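Local coordinates for protein porin (Pseudomonas aeruginosa, PDB 3T24) that forms a beta-barrel channel of the OprD family in the bacterial outer membrane, probably letting small carboxylate-bearing solutes pass, at residues Phe24-Arg29 against Asp129-Pro134; Phe298-Asp303 against Asp355-Tyr360; Asp338-Leu343 against Gly349-Arg354. One frame throughout, in Å; residues are numbered along the deposited sequence.

From the N terminus, strand 14-30 comes first, and interaction 1 sets its 24-29 part against residues 129-134 of the loop between strands 111-115 and 136-138, bringing together parts about 100 residues apart. Interaction 2 opens only after interaction 1 has closed: the loop 298-303, between strands 270-280 and 310-319, meets strand 348-361 at 355-360. Interaction 3 falls wholly within the chain enclosed by interaction 2 and pairs 338-343 with 349-354 in one hairpin. Strand 348-361 serves both interactions 2 and 3, which touch where Glu353 receives the backbone N-H groups of Ile301 and Gly302. The centres of interactions 1 and 2 lie about 11 Å apart.

Interaction 1 (Phe24-Arg29 against Asp129-Pro134); sequences FNRDFR and DSRLLP. With SO4 (sulfate ion), chain F; SO4 (sulfate ion), chain G; SO4 (sulfate ion), chain D.
In this OprD-family barrel, strand 14-30 of the wall meets the loop between strands 111-115 and 136-138, chiefly through the guanidinium of Arg131. Its NH1 comes to 4.0 Å from CE2 of Phe24, with ring and guanidinium planes 62° apart, an oblique approach. NH2 of Arg131 lies 4.2 Å from NH2 of Arg26, the two flat groups turned 75° to each other. Both arginines have counter-charges: Arg26 pairs with Glu389, while its guanidinium presents one face to Phe24 CE1. Arg131 holds a sulfate, probably from the crystallisation liquor, by two nearly straight bonds along one edge: NE to O2 of the chain F ion (2.6 Å) and NH2 to its O3 (2.7 Å). A bend at chi2 (-62°) followed by an extended chi3 turns that edge to the ion. Ser130 OG also lies next to O2, too close for the bond to be trusted, and Arg163 and Arg391 also bond this ion. Farther along the strand, Arg29 NH1 reaches the syn side of Asp27 OD2 at 2.9 Å, a salt bridge that probably helps fix a guanidinium whose bonds to two further sulfates are weak. Arginines of wall and loop gathered about an anion form a basic site, consistent with the arginine-rich carboxylate channels of the OprD family.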
loop_
_atom_site.group_PDB
_atom_site.type_symbol
_atom_site.label_atom_id
_atom_site.label_comp_id
_atom_site.label_asym_id
_atom_site.label_seq_id
_atom_site.Cartn_x
_atom_site.Cartn_y
_atom_site.Cartn_z
ATOM N N PHE A 24 -1.522 -2.688 18.511
ATOM C CA PHE A 24 -1.425 -4.035 17.984
ATOM C C PHE A 24 -0.757 -5.015 18.944
ATOM O O PHE A 24 0.131 -4.652 19.724
ATOM C CB PHE A 24 -0.784 -4.059 16.588
ATOM C CG PHE A 24 0.687 -4.322 16.596
ATOM C CD1 PHE A 24 1.171 -5.610 16.759
ATOM C CD2 PHE A 24 1.588 -3.287 16.435
ATOM C CE1 PHE A 24 2.530 -5.864 16.765
ATOM C CE2 PHE A 24 2.957 -3.533 16.441
ATOM C CZ PHE A 24 3.426 -4.825 16.614
ATOM N N ASN A 25 -1.232 -6.253 18.912
ATOM C CA ASN A 25 -0.566 -7.318 19.644
ATOM C C ASN A 25 -0.281 -8.489 18.719
ATOM O O ASN A 25 -0.993 -8.730 17.750
ATOM C CB ASN A 25 -1.345 -7.746 20.895
ATOM C CG ASN A 25 -2.679 -8.368 20.570
ATOM O OD1 ASN A 25 -2.867 -8.951 19.505
ATOM N ND2 ASN A 25 -3.623 -8.245 21.492
ATOM N N ARG A 26 0.790 -9.194 19.012
ATOM C CA ARG A 26 1.218 -10.288 18.157
ATOM C C ARG A 26 1.624 -11.462 19.029
ATOM O O ARG A 26 2.352 -11.302 20.003
ATOM C CB ARG A 26 2.367 -9.827 17.271
ATOM C CG ARG A 26 3.031 -10.922 16.471
ATOM C CD ARG A 26 4.151 -10.326 15.633
ATOM N NE ARG A 26 3.628 -9.330 14.705
ATOM C CZ ARG A 26 4.360 -8.384 14.128
ATOM N NH1 ARG A 26 5.649 -8.283 14.401
ATOM N NH2 ARG A 26 3.792 -7.526 13.290
ATOM N N ASP A 27 1.121 -12.639 18.693
ATOM C CA ASP A 27 1.419 -13.834 19.462
ATOM C C ASP A 27 2.120 -14.888 18.580
ATOM O O ASP A 27 1.494 -15.488 17.710
ATOM C CB ASP A 27 0.125 -14.381 20.055
ATOM C CG ASP A 27 0.340 -15.602 20.911
ATOM O OD1 ASP A 27 1.470 -15.834 21.404
ATOM O OD2 ASP A 27 -0.644 -16.338 21.098
ATOM N N PHE A 28 3.417 -15.097 18.788
ATOM C CA PHE A 28 4.117 -16.173 18.063
ATOM C C PHE A 28 3.742 -17.553 18.576
ATOM O O PHE A 28 3.851 -17.853 19.772
ATOM C CB PHE A 28 5.629 -15.987 18.083
ATOM C CG PHE A 28 6.081 -14.785 17.322
ATOM C CD1 PHE A 28 6.638 -14.915 16.049
ATOM C CD2 PHE A 28 5.917 -13.509 17.859
ATOM C CE1 PHE A 28 7.046 -13.790 15.329
ATOM C CE2 PHE A 28 6.319 -12.381 17.150
ATOM C CZ PHE A 28 6.888 -12.524 15.878
ATOM N N ARG A 29 3.289 -18.387 17.655
ATOM C CA ARG A 29 2.799 -19.716 17.992
ATOM C C ARG A 29 3.801 -20.811 17.611
ATOM O O ARG A 29 4.300 -20.854 16.485
ATOM C CB ARG A 29 1.471 -19.967 17.277
ATOM C CG ARG A 29 0.448 -18.872 17.481
ATOM C CD ARG A 29 -0.013 -18.769 18.939
ATOM N NE ARG A 29 -0.696 -19.974 19.404
ATOM C CZ ARG A 29 -1.207 -20.121 20.625
ATOM N NH1 ARG A 29 -1.134 -19.123 21.498
ATOM N NH2 ARG A 29 -1.799 -21.263 20.971
ATOM N N ASP A 129 0.871 2.763 4.605
ATOM C CA ASP A 129 0.149 3.569 5.583
ATOM C C ASP A 129 -0.805 2.729 6.432
ATOM O O ASP A 129 -1.957 3.085 6.637
ATOM C CB ASP A 129 -0.595 4.743 4.929
ATOM C CG ASP A 129 -1.196 5.687 5.963
ATOM O OD1 ASP A 129 -0.794 5.564 7.150
ATOM O OD2 ASP A 129 -2.046 6.546 5.594
ATOM N N SER A 130 -0.298 1.631 6.957
ATOM C CA SER A 130 -1.110 0.704 7.709
ATOM C C SER A 130 -0.849 0.838 9.205
ATOM O O SER A 130 -1.615 0.312 10.006
ATOM C CB SER A 130 -0.817 -0.734 7.257
ATOM O OG SER A 130 0.519 -1.089 7.582
ATOM N N ARG A 131 0.237 1.516 9.580
ATOM C CA ARG A 131 0.567 1.751 11.000
ATOM C C ARG A 131 0.064 3.120 11.474
ATOM O O ARG A 131 -1.000 3.566 11.068
ATOM C CB ARG A 131 2.077 1.680 11.239
ATOM C CG ARG A 131 2.723 0.365 10.889
ATOM C CD ARG A 131 2.180 -0.767 11.718
ATOM N NE ARG A 131 2.638 -2.048 11.193
ATOM C CZ ARG A 131 3.594 -2.784 11.748
ATOM N NH1 ARG A 131 4.189 -2.371 12.866
ATOM N NH2 ARG A 131 3.944 -3.939 11.186
ATOM N N LEU A 132 0.839 3.797 12.320
ATOM C CA LEU A 132 0.394 5.085 12.876
ATOM C C LEU A 132 0.565 6.247 11.891
ATOM O O LEU A 132 -0.350 7.012 11.655
ATOM C CB LEU A 132 1.139 5.405 14.175
ATOM C CG LEU A 132 0.611 6.610 14.966
ATOM C CD1 LEU A 132 -0.818 6.373 15.494
ATOM C CD2 LEU A 132 1.561 6.975 16.129
ATOM N N LEU A 133 1.766 6.355 11.345
ATOM C CA LEU A 133 2.148 7.428 10.457
ATOM C C LEU A 133 2.533 6.841 9.091
ATOM O O LEU A 133 3.123 5.760 9.003
ATOM C CB LEU A 133 3.338 8.177 11.060
ATOM C CG LEU A 133 3.171 8.692 12.501
ATOM C CD1 LEU A 133 4.410 9.467 12.951
ATOM C CD2 LEU A 133 1.916 9.554 12.668
ATOM N N PRO A 134 2.178 7.546 8.023
ATOM C CA PRO A 134 2.489 7.092 6.660
ATOM C C PRO A 134 3.983 7.108 6.355
ATOM O O PRO A 134 4.739 7.912 6.894
ATOM C CB PRO A 134 1.748 8.109 5.760
ATOM C CG PRO A 134 1.584 9.325 6.611
ATOM C CD PRO A 134 1.449 8.831 8.047
HETATM S S SO4 F . 2.433 -3.830 8.169
HETATM O O1 SO4 F . 1.798 -4.199 6.906
HETATM O O2 SO4 F . 1.662 -2.797 8.853
HETATM O O3 SO4 F . 2.518 -4.963 9.082
HETATM O O4 SO4 F . 3.777 -3.338 7.857
HETATM S S SO4 G . -1.390 -20.516 24.893
HETATM O O1 SO4 G . -2.560 -21.056 24.201
HETATM O O2 SO4 G . -1.764 -19.314 25.635
HETATM O O3 SO4 G . -0.840 -21.512 25.808
HETATM O O4 SO4 G . -0.371 -20.172 23.911
HETATM S S SO4 D . -2.134 -23.299 17.147
HETATM O O1 SO4 D . -1.857 -24.718 17.332
HETATM O O2 SO4 D . -2.942 -22.776 18.242
HETATM O O3 SO4 D . -0.860 -22.591 17.161
HETATM O O4 SO4 D . -2.837 -23.162 15.869
#

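Interaction 2 (Phe298-Asp303 against Asp355-Tyr360)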
loop_
_atom_site.group_PDB
_atom_site.type_symbol
_atom_site.label_atom_id
_atom_site.label_comp_id
_atom_site.label_asym_id
_atom_site.label_seq_id
_atom_site.Cartn_x
_atom_site.Cartn_y
_atom_site.Cartn_z
ATOM N N PHE A 298 -1.263 -9.919 -1.413
ATOM C CA PHE A 298 -0.640 -9.238 -0.311
ATOM C C PHE A 298 -1.753 -8.883 0.655
ATOM O O PHE A 298 -2.671 -8.153 0.296
ATOM C CB PHE A 298 0.050 -7.971 -0.820
ATOM C CG PHE A 298 0.370 -6.981 0.258
ATOM C CD1 PHE A 298 1.337 -7.264 1.205
ATOM C CD2 PHE A 298 -0.305 -5.764 0.326
ATOM C CE1 PHE A 298 1.645 -6.346 2.210
ATOM C CE2 PHE A 298 0.001 -4.836 1.313
ATOM C CZ PHE A 298 0.989 -5.140 2.272
ATOM N N ILE A 299 -1.669 -9.394 1.881
ATOM C CA ILE A 299 -2.711 -9.161 2.887
ATOM C C ILE A 299 -2.114 -8.755 4.235
ATOM O O ILE A 299 -1.065 -8.113 4.273
ATOM C CB ILE A 299 -3.673 -10.375 3.023
ATOM C CG1 ILE A 299 -2.910 -11.668 3.379
ATOM C CG2 ILE A 299 -4.452 -10.536 1.728
ATOM C CD1 ILE A 299 -3.826 -12.883 3.668
ATOM N N GLN A 300 -2.753 -9.120 5.343
ATOM C CA GLN A 300 -2.348 -8.496 6.597
ATOM C C GLN A 300 -0.951 -8.887 7.022
ATOM O O GLN A 300 -0.149 -8.030 7.381
ATOM C CB GLN A 300 -3.351 -8.726 7.733
ATOM C CG GLN A 300 -2.996 -7.958 9.015
ATOM C CD GLN A 300 -4.095 -8.039 10.085
ATOM O OE1 GLN A 300 -5.289 -8.188 9.772
ATOM N NE2 GLN A 300 -3.694 -7.955 11.354
ATOM N N ILE A 301 -0.638 -10.177 6.985
ATOM C CA ILE A 301 0.672 -10.587 7.484
ATOM C C ILE A 301 1.627 -10.939 6.364
ATOM O O ILE A 301 2.747 -10.434 6.336
ATOM C CB ILE A 301 0.585 -11.747 8.464
ATOM C CG1 ILE A 301 -0.247 -11.361 9.700
ATOM C CG2 ILE A 301 1.975 -12.153 8.879
ATOM C CD1 ILE A 301 -0.497 -12.549 10.682
ATOM N N GLY A 302 1.169 -11.775 5.432
ATOM C CA GLY A 302 2.012 -12.265 4.356
ATOM C C GLY A 302 1.766 -11.617 3.003
ATOM O O GLY A 302 0.648 -11.208 2.678
ATOM N N ASP A 303 2.819 -11.503 2.205
ATOM C CA ASP A 303 2.649 -11.032 0.835
ATOM C C ASP A 303 2.652 -12.169 -0.205
ATOM O O ASP A 303 2.429 -11.944 -1.395
ATOM C CB ASP A 303 3.674 -9.951 0.499
ATOM C CG ASP A 303 5.084 -10.438 0.579
ATOM O OD1 ASP A 303 5.316 -11.661 0.719
ATOM O OD2 ASP A 303 5.981 -9.579 0.481
ATOM N N ASP A 355 -7.673 -13.652 7.361
ATOM C CA ASP A 355 -7.885 -12.314 7.930
ATOM C C ASP A 355 -9.355 -12.036 8.184
ATOM O O ASP A 355 -10.226 -12.476 7.426
ATOM C CB ASP A 355 -7.360 -11.201 7.007
ATOM C CG ASP A 355 -5.883 -11.278 6.785
ATOM O OD1 ASP A 355 -5.217 -12.088 7.482
ATOM O OD2 ASP A 355 -5.385 -10.526 5.914
ATOM N N MET A 356 -9.617 -11.263 9.230
ATOM C CA MET A 356 -10.963 -10.816 9.543
ATOM C C MET A 356 -10.925 -9.312 9.929
ATOM O O MET A 356 -10.261 -8.926 10.886
ATOM C CB MET A 356 -11.532 -11.697 10.662
ATOM C CG MET A 356 -13.037 -11.611 10.861
ATOM S SD MET A 356 -13.548 -10.467 12.165
ATOM C CE MET A 356 -13.046 -11.354 13.639
ATOM N N ASP A 357 -11.605 -8.467 9.158
ATOM C CA ASP A 357 -11.676 -7.033 9.453
ATOM C C ASP A 357 -13.072 -6.583 9.810
ATOM O O ASP A 357 -14.030 -6.897 9.115
ATOM C CB ASP A 357 -11.179 -6.204 8.270
ATOM C CG ASP A 357 -9.692 -6.380 8.027
ATOM O OD1 ASP A 357 -9.098 -7.303 8.624
ATOM O OD2 ASP A 357 -9.116 -5.596 7.241
ATOM N N ILE A 358 -13.180 -5.844 10.904
ATOM C CA ILE A 358 -14.433 -5.201 11.264
ATOM C C ILE A 358 -14.196 -3.715 11.454
ATOM O O ILE A 358 -13.322 -3.314 12.210
ATOM C CB ILE A 358 -15.052 -5.815 12.531
ATOM C CG1 ILE A 358 -15.270 -7.317 12.323
ATOM C CG2 ILE A 358 -16.366 -5.140 12.848
ATOM C CD1 ILE A 358 -16.060 -8.015 13.439
ATOM N N ALA A 359 -14.967 -2.898 10.752
ATOM C CA ALA A 359 -14.770 -1.453 10.772
ATOM C C ALA A 359 -16.084 -0.694 10.943
ATOM O O ALA A 359 -17.084 -1.005 10.298
ATOM C CB ALA A 359 -14.066 -0.997 9.504
ATOM N N TYR A 360 -16.065 0.306 11.815
ATOM C CA TYR A 360 -17.230 1.147 12.049
ATOM C C TYR A 360 -16.871 2.633 11.979
ATOM O O TYR A 360 -15.835 3.075 12.497
ATOM C CB TYR A 360 -17.884 0.819 13.394
ATOM C CG TYR A 360 -19.176 1.573 13.628
ATOM C CD1 TYR A 360 -20.321 1.252 12.914
ATOM C CD2 TYR A 360 -19.249 2.609 14.552
ATOM C CE1 TYR A 360 -21.507 1.933 13.110
ATOM C CE2 TYR A 360 -20.438 3.303 14.759
ATOM C CZ TYR A 360 -21.565 2.955 14.036
ATOM O OH TYR A 360 -22.751 3.630 14.223
HETATM O O HOH W 1 -6.753 -7.668 7.479
#
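The irregular loop 298-303 approaches the start of 355-360 at one corner, Gln300 CA and Asp355 CA being 6.9 Å apart, while the strand then runs away from it. Across this corner the backbone N of Gln300 donates to OD2 of Asp355 over 3.0 Å, with an N-H...O angle of 152°. The donor arrives on the syn side of the carboxylate, slightly out of its plane. Asp355 CG lies beside its own backbone N (chi1 -63°), which swings the carboxylate across to the loop. The same OD2 touches carbon on both loop residues: CB of Gln300 at 3.3 Å and CB of Ile299 at 3.4 Å. CD1 of Ile299 also touches the carboxylate, the two side chains crossing at a slant, and this isoleucine packs against Arg333 and Val335 of strand 328-341. OD2 has its strongest partner in Arg333, whose NE forms a salt bridge with it, and one oxygen thus serves a backbone N-H and a guanidinium. Gln300 is extended, with CG anti to the backbone N, and carries its amide past Asp355 toward Asp357. OE1 of Gln300 and OD1 of Asp357 are both acceptors, 4.1 Å apart, with amide and carboxylate planes turned 56° from each other. Water 1 joins them by donating to both, at 2.8 Å from Gln300 OE1 and 2.6 Å from Asp357 OD1. At the other end of the amide, NE2 of Gln300 donates to Glu389. A buried carboxylate is therefore met by two donors, and the guanidinium of Arg333 probably favours the ionised form, against the nearby carboxylate of Glu353; between the two segments the contact rests largely on one N-H...carboxylate bond and a shared water.

Interaction 3 (Asp338-Leu343 against Gly349-Arg354)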
loop_
_atom_site.group_PDB
_atom_site.type_symbol
_atom_site.label_atom_id
_atom_site.label_comp_id
_atom_site.label_asym_id
_atom_site.label_seq_id
_atom_site.Cartn_x
_atom_site.Cartn_y
_atom_site.Cartn_z
ATOM N N ASP A 338 1.713 -22.135 -1.780
ATOM C CA ASP A 338 2.602 -23.288 -1.793
ATOM C C ASP A 338 3.660 -23.166 -2.874
ATOM O O ASP A 338 3.761 -22.130 -3.534
ATOM C CB ASP A 338 1.818 -24.597 -1.928
ATOM C CG ASP A 338 1.116 -24.733 -3.273
ATOM O OD1 ASP A 338 0.143 -25.513 -3.347
ATOM O OD2 ASP A 338 1.534 -24.075 -4.253
ATOM N N ASN A 339 4.450 -24.225 -3.038
ATOM C CA ASN A 339 5.437 -24.290 -4.109
ATOM C C ASN A 339 6.619 -23.401 -3.793
ATOM O O ASN A 339 7.403 -23.049 -4.674
ATOM C CB ASN A 339 4.824 -23.905 -5.472
ATOM C CG ASN A 339 5.656 -24.415 -6.652
ATOM O OD1 ASN A 339 6.002 -25.609 -6.717
ATOM N ND2 ASN A 339 5.993 -23.514 -7.587
ATOM N N ILE A 340 6.743 -23.045 -2.522
ATOM C CA ILE A 340 7.818 -22.176 -2.098
ATOM C C ILE A 340 9.132 -22.910 -2.117
ATOM O O ILE A 340 9.263 -23.967 -1.524
ATOM C CB ILE A 340 7.585 -21.586 -0.684
ATOM C CG1 ILE A 340 6.385 -20.631 -0.701
ATOM C CG2 ILE A 340 8.840 -20.833 -0.215
ATOM C CD1 ILE A 340 5.734 -20.470 0.641
ATOM N N ASP A 341 10.106 -22.342 -2.813
ATOM C CA ASP A 341 11.452 -22.849 -2.753
ATOM C C ASP A 341 12.081 -22.477 -1.399
ATOM O O ASP A 341 12.189 -21.293 -1.042
ATOM C CB ASP A 341 12.274 -22.294 -3.917
ATOM C CG ASP A 341 13.679 -22.864 -3.959
ATOM O OD1 ASP A 341 14.061 -23.534 -2.977
ATOM O OD2 ASP A 341 14.401 -22.628 -4.956
ATOM N N LEU A 342 12.496 -23.495 -0.653
ATOM C CA LEU A 342 13.028 -23.288 0.685
ATOM C C LEU A 342 14.499 -22.930 0.656
ATOM O O LEU A 342 15.068 -22.565 1.692
ATOM C CB LEU A 342 12.791 -24.508 1.580
ATOM C CG LEU A 342 11.341 -24.892 1.896
ATOM C CD1 LEU A 342 11.325 -26.244 2.611
ATOM C CD2 LEU A 342 10.615 -23.836 2.725
ATOM N N LEU A 343 15.121 -23.050 -0.517
ATOM C CA LEU A 343 16.415 -22.391 -0.753
ATOM C C LEU A 343 17.612 -23.151 -0.168
ATOM O O LEU A 343 18.632 -23.327 -0.827
ATOM C CB LEU A 343 16.380 -20.956 -0.175
ATOM C CG LEU A 343 16.029 -19.745 -1.068
ATOM C CD1 LEU A 343 15.098 -20.068 -2.223
ATOM C CD2 LEU A 343 15.489 -18.574 -0.236
ATOM N N GLY A 349 7.736 -25.430 0.518
ATOM C CA GLY A 349 7.264 -24.519 1.550
ATOM C C GLY A 349 5.802 -24.192 1.324
ATOM O O GLY A 349 5.375 -23.944 0.189
ATOM N N LYS A 350 5.024 -24.215 2.398
ATOM C CA LYS A 350 3.605 -23.867 2.305
ATOM C C LYS A 350 3.208 -22.937 3.436
ATOM O O LYS A 350 3.756 -23.011 4.533
ATOM C CB LYS A 350 2.724 -25.117 2.364
ATOM C CG LYS A 350 2.971 -26.119 1.258
ATOM C CD LYS A 350 2.058 -27.336 1.416
ATOM C CE LYS A 350 2.313 -28.371 0.318
ATOM N NZ LYS A 350 1.352 -29.523 0.375
ATOM N N GLU A 351 2.230 -22.084 3.186
ATOM C CA GLU A 351 1.794 -21.180 4.224
ATOM C C GLU A 351 0.376 -20.763 3.946
ATOM O O GLU A 351 -0.072 -20.746 2.798
ATOM C CB GLU A 351 2.724 -19.958 4.292
ATOM C CG GLU A 351 2.623 -19.038 3.069
ATOM C CD GLU A 351 3.780 -18.045 2.986
ATOM O OE1 GLU A 351 4.663 -18.076 3.868
ATOM O OE2 GLU A 351 3.835 -17.244 2.036
ATOM N N TRP A 352 -0.352 -20.428 4.999
ATOM C CA TRP A 352 -1.691 -19.938 4.779
ATOM C C TRP A 352 -2.109 -18.928 5.819
ATOM O O TRP A 352 -1.725 -19.003 6.991
ATOM C CB TRP A 352 -2.689 -21.098 4.701
ATOM C CG TRP A 352 -2.930 -21.795 5.995
ATOM C CD1 TRP A 352 -2.381 -22.975 6.404
ATOM C CD2 TRP A 352 -3.798 -21.366 7.053
ATOM N NE1 TRP A 352 -2.844 -23.304 7.650
ATOM C CE2 TRP A 352 -3.720 -22.338 8.074
ATOM C CE3 TRP A 352 -4.635 -20.254 7.238
ATOM C CZ2 TRP A 352 -4.447 -22.238 9.272
ATOM C CZ3 TRP A 352 -5.360 -20.150 8.435
ATOM C CH2 TRP A 352 -5.257 -21.140 9.436
ATOM N N GLU A 353 -2.922 -17.981 5.377
ATOM C CA GLU A 353 -3.365 -16.913 6.247
ATOM C C GLU A 353 -4.871 -16.713 6.151
ATOM O O GLU A 353 -5.468 -16.878 5.084
ATOM C CB GLU A 353 -2.619 -15.616 5.915
ATOM C CG GLU A 353 -3.031 -14.418 6.749
ATOM C CD GLU A 353 -2.204 -13.164 6.457
ATOM O OE1 GLU A 353 -1.109 -13.268 5.845
ATOM O OE2 GLU A 353 -2.663 -12.071 6.853
ATOM N N ARG A 354 -5.479 -16.374 7.282
ATOM C CA ARG A 354 -6.866 -15.949 7.301
ATOM C C ARG A 354 -6.935 -14.582 7.969
ATOM O O ARG A 354 -6.333 -14.392 9.025
ATOM C CB ARG A 354 -7.741 -16.945 8.071
ATOM C CG ARG A 354 -9.211 -16.525 8.160
ATOM C CD ARG A 354 -10.015 -17.492 9.020
ATOM N NE ARG A 354 -9.759 -18.891 8.669
ATOM C CZ ARG A 354 -10.460 -19.584 7.775
ATOM N NH1 ARG A 354 -11.475 -19.009 7.136
ATOM N NH2 ARG A 354 -10.146 -20.852 7.521
HETATM O O HOH W 2 -0.399 -27.841 -1.483
#
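The carbonyl oxygen of Gly349 receives the backbone N-H of Ile340 at 3.2 Å and, more loosely, the CA-H of Asp338, with CA 3.5 Å away. In return Gly349 N donates to Ile340 O over 2.9 Å, and in both bonds the donor lies in the carbonyl plane on a lone pair. Side-chain packing builds on this antiparallel, hydrogen-bonded pair. CD2 of Leu342 rests against Gly349 CA (3.6 Å), and Ile340 CB presses on the glycine oxygen from the other strand. Ile340 CD1 reaches on to the carboxylate of Glu351, 3.9 Å from its CD, where OE1 bonds the hydroxyl of Tyr383. Beside this pair, CB of Asp338 meets CG of the extended Lys350 at 3.7 Å. Their charged ends stay 5.6 Å apart (OD1 to NZ), bridged by water 2, which donates to the aspartate and accepts from the lysine. Beyond the paired residues, Asp341 OD1 takes the N-H of Leu343 from above the carboxylate plane, making an Asx turn. Asn339 and Ile340 together face Gly349, a G1 beta bulge in the hairpin between adjacent strands 328-341 and 348-361 of the porin barrel.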